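Long-range contact in CELL division control protein 6 (Pyrobaculum aerophilum, PDB 1FNN), which binds ADP and probably ATP as a member of the AAA+ ATPases, and is probably involved in regulating DNA replication: residues 98-103 with 115-120. Residue numbers count along the deposited sequence, not the author numbering.
Sequences LNIPFP and LLVEHL
A methyl group sits over the face of an imidazole: I100 CG2 lies 3.6 Å from the centroid of the H119 ring, 18° off its normal, a CH-pi contact (I100 CG2 to H119 CD2 3.5 Å). The chain reaches this point by a Schellman motif that ends helix 87-97. N99 is its C-prime residue, with the left-handed phi/psi of 48/57 that asparagine tolerates well; N99 N bonds to R96 O and I100 N to A95 O. From I100 to P103 the backbone is extended, the two prolines keeping it out of helix, and it passes helix 109-122 with I100 CA 7.1 Å from H119 CA. No direct hydrogen bond joins the segments. I100 (chi1 m, chi2 t) fills the gap, its CD1 3.8 Å from L116 CD1. Branched L115 (t, p) sends CD2 into the loop, 3.9 Å from I100 CG2 and F102 CD2 and 4.1 Å from P103 CD. H119 suits an amphipathic boundary: P101 CD comes within 3.6 Å of H119 CE1, ND1 bonds to R123, and H119 NE2 holds a water at 2.8 Å that donates weakly to P101 O (3.4 Å). R123 also bonds L98 O. L116 and L120, one turn apart, receive L98 CD2 (3.9 Å from L116 CD1, 4.0 Å from L120 CD2), as L115 and H119 receive the loop: the connection between helices 87-97 and 109-122 folds back on the second helix, within the P-loop AAA+ domain, beside edge strand 75-80.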
ATOM      1  N   LEU A  98       5.104 -29.113   1.035  1.00 35.17           N
ATOM      2  CA  LEU A  98       5.447 -30.211   0.143  1.00 38.76           C
ATOM      3  C   LEU A  98       5.181 -31.613   0.707  1.00 38.97           C
ATOM      4  O   LEU A  98       5.495 -32.631   0.079  1.00 40.58           O
ATOM      5  CB  LEU A  98       6.951 -30.094  -0.171  1.00 42.46           C
ATOM      6  CG  LEU A  98       7.447 -29.584  -1.524  1.00 50.56           C
ATOM      7  CD1 LEU A  98       6.447 -28.777  -2.323  1.00 37.34           C
ATOM      8  CD2 LEU A  98       8.784 -28.854  -1.435  1.00 43.26           C
ATOM      9  N   ASN A  99       4.538 -31.716   1.871  1.00 37.33           N
ATOM     10  CA  ASN A  99       4.331 -32.977   2.536  1.00 36.08           C
ATOM     11  C   ASN A  99       5.611 -33.813   2.622  1.00 35.34           C
ATOM     12  O   ASN A  99       5.530 -34.984   2.262  1.00 36.03           O
ATOM     13  CB  ASN A  99       3.325 -33.842   1.725  1.00 41.19           C
ATOM     14  CG  ASN A  99       1.981 -33.144   1.970  1.00 50.22           C
ATOM     15  OD1 ASN A  99       1.636 -33.163   3.153  1.00 54.28           O
ATOM     16  ND2 ASN A  99       1.403 -32.633   0.899  1.00 50.36           N
ATOM     17  N   ILE A 100       6.656 -33.274   3.222  1.00 36.98           N
ATOM     18  CA  ILE A 100       7.901 -34.042   3.389  1.00 40.27           C
ATOM     19  C   ILE A 100       7.925 -34.399   4.881  1.00 42.89           C
ATOM     20  O   ILE A 100       8.008 -33.502   5.707  1.00 42.11           O
ATOM     21  CB  ILE A 100       9.141 -33.174   3.132  1.00 41.65           C
ATOM     22  CG1 ILE A 100       9.239 -32.765   1.649  1.00 44.16           C
ATOM     23  CG2 ILE A 100      10.433 -33.856   3.599  1.00 44.19           C
ATOM     24  CD1 ILE A 100      10.329 -31.696   1.472  1.00 39.70           C
ATOM     25  N   PRO A 101       7.865 -35.679   5.203  1.00 43.03           N
ATOM     26  CA  PRO A 101       7.871 -36.075   6.611  1.00 43.79           C
ATOM     27  C   PRO A 101       9.257 -35.848   7.202  1.00 43.16           C
ATOM     28  O   PRO A 101      10.230 -36.254   6.557  1.00 44.30           O
ATOM     29  CB  PRO A 101       7.524 -37.566   6.575  1.00 41.28           C
ATOM     30  CG  PRO A 101       7.147 -37.878   5.175  1.00 45.77           C
ATOM     31  CD  PRO A 101       7.794 -36.818   4.280  1.00 42.44           C
ATOM     32  N   PHE A 102       9.358 -35.370   8.429  1.00 46.04           N
ATOM     33  CA  PHE A 102      10.659 -35.325   9.097  1.00 51.70           C
ATOM     34  C   PHE A 102      10.970 -36.586   9.910  1.00 53.83           C
ATOM     35  O   PHE A 102      10.103 -37.209  10.536  1.00 48.74           O
ATOM     36  CB  PHE A 102      10.800 -34.129  10.037  1.00 52.56           C
ATOM     37  CG  PHE A 102      10.917 -32.788   9.375  1.00 55.76           C
ATOM     38  CD1 PHE A 102      10.698 -31.643  10.131  1.00 62.29           C
ATOM     39  CD2 PHE A 102      11.235 -32.637   8.038  1.00 58.40           C
ATOM     40  CE1 PHE A 102      10.796 -30.383   9.566  1.00 61.38           C
ATOM     41  CE2 PHE A 102      11.337 -31.387   7.460  1.00 61.71           C
ATOM     42  CZ  PHE A 102      11.114 -30.261   8.231  1.00 59.43           C
ATOM     43  N   PRO A 103      12.271 -36.861  10.008  1.00 56.07           N
ATOM     44  CA  PRO A 103      12.782 -37.973  10.792  1.00 56.41           C
ATOM     45  C   PRO A 103      12.675 -37.704  12.278  1.00 55.02           C
ATOM     46  O   PRO A 103      12.417 -36.592  12.753  1.00 51.17           O
ATOM     47  CB  PRO A 103      14.242 -38.143  10.385  1.00 58.54           C
ATOM     48  CG  PRO A 103      14.556 -37.060   9.421  1.00 59.31           C
ATOM     49  CD  PRO A 103      13.371 -36.145   9.331  1.00 58.02           C
ATOM     50  N   LEU A 115      17.540 -33.385   2.650  1.00 44.79           N
ATOM     51  CA  LEU A 115      16.193 -34.015   2.621  1.00 47.10           C
ATOM     52  C   LEU A 115      15.264 -33.359   1.599  1.00 44.65           C
ATOM     53  O   LEU A 115      14.610 -33.997   0.773  1.00 44.22           O
ATOM     54  CB  LEU A 115      15.570 -33.957   4.013  1.00 45.40           C
ATOM     55  CG  LEU A 115      14.190 -34.643   4.188  1.00 44.27           C
ATOM     56  CD1 LEU A 115      14.251 -36.122   3.855  1.00 48.69           C
ATOM     57  CD2 LEU A 115      13.686 -34.437   5.608  1.00 47.03           C
ATOM     58  N   LEU A 116      15.286 -32.030   1.567  1.00 46.70           N
ATOM     59  CA  LEU A 116      14.477 -31.260   0.607  1.00 43.40           C
ATOM     60  C   LEU A 116      14.933 -31.543  -0.794  1.00 43.04           C
ATOM     61  O   LEU A 116      14.140 -31.833  -1.704  1.00 43.33           O
ATOM     62  CB  LEU A 116      14.525 -29.750   0.969  1.00 39.52           C
ATOM     63  CG  LEU A 116      13.972 -28.843  -0.159  1.00 42.55           C
ATOM     64  CD1 LEU A 116      12.497 -29.166  -0.376  1.00 36.72           C
ATOM     65  CD2 LEU A 116      14.223 -27.381   0.168  1.00 41.61           C
ATOM     66  N   VAL A 117      16.257 -31.615  -1.023  1.00 46.44           N
ATOM     67  CA  VAL A 117      16.709 -32.010  -2.375  1.00 44.61           C
ATOM     68  C   VAL A 117      16.261 -33.406  -2.732  1.00 45.14           C
ATOM     69  O   VAL A 117      15.858 -33.718  -3.859  1.00 46.24           O
ATOM     70  CB  VAL A 117      18.253 -31.877  -2.448  1.00 49.47           C
ATOM     71  CG1 VAL A 117      18.813 -32.537  -3.685  1.00 41.27           C
ATOM     72  CG2 VAL A 117      18.624 -30.393  -2.394  1.00 51.07           C
ATOM     73  N   GLU A 118      16.429 -34.372  -1.810  1.00 47.43           N
ATOM     74  CA  GLU A 118      16.015 -35.761  -2.114  1.00 46.34           C
ATOM     75  C   GLU A 118      14.552 -35.866  -2.507  1.00 39.84           C
ATOM     76  O   GLU A 118      14.121 -36.480  -3.520  1.00 41.89           O
ATOM     77  CB  GLU A 118      16.276 -36.595  -0.834  1.00 46.61           C
ATOM     78  CG  GLU A 118      15.786 -38.041  -1.011  1.00 58.08           C
ATOM     79  CD  GLU A 118      15.641 -38.714   0.344  1.00 57.72           C
ATOM     80  OE1 GLU A 118      16.627 -38.761   1.107  1.00 61.92           O
ATOM     81  OE2 GLU A 118      14.542 -39.206   0.669  1.00 61.31           O
ATOM     82  N   HIS A 119      13.700 -35.208  -1.711  1.00 41.35           N
ATOM     83  CA  HIS A 119      12.259 -35.249  -2.033  1.00 39.40           C
ATOM     84  C   HIS A 119      11.961 -34.605  -3.376  1.00 42.13           C
ATOM     85  O   HIS A 119      11.236 -35.192  -4.195  1.00 43.04           O
ATOM     86  CB  HIS A 119      11.441 -34.616  -0.903  1.00 38.56           C
ATOM     87  CG  HIS A 119      11.044 -35.586   0.168  1.00 48.22           C
ATOM     88  ND1 HIS A 119       9.782 -36.152   0.216  1.00 49.50           N
ATOM     89  CD2 HIS A 119      11.743 -36.085   1.226  1.00 46.42           C
ATOM     90  CE1 HIS A 119       9.727 -36.962   1.265  1.00 47.92           C
ATOM     91  NE2 HIS A 119      10.895 -36.940   1.889  1.00 48.34           N
ATOM     92  N   LEU A 120      12.575 -33.444  -3.687  1.00 42.94           N
ATOM     93  CA  LEU A 120      12.313 -32.789  -4.985  1.00 41.32           C
ATOM     94  C   LEU A 120      12.715 -33.672  -6.157  1.00 42.05           C
ATOM     95  O   LEU A 120      12.044 -33.854  -7.167  1.00 41.18           O
ATOM     96  CB  LEU A 120      13.086 -31.454  -5.038  1.00 43.32           C
ATOM     97  CG  LEU A 120      12.581 -30.299  -4.156  1.00 47.29           C
ATOM     98  CD1 LEU A 120      13.545 -29.109  -4.226  1.00 39.18           C
ATOM     99  CD2 LEU A 120      11.162 -29.873  -4.536  1.00 40.77           C
TER
HETATM  100  O   HOH W   1      11.290 -38.433   4.222  1.00 56.02           O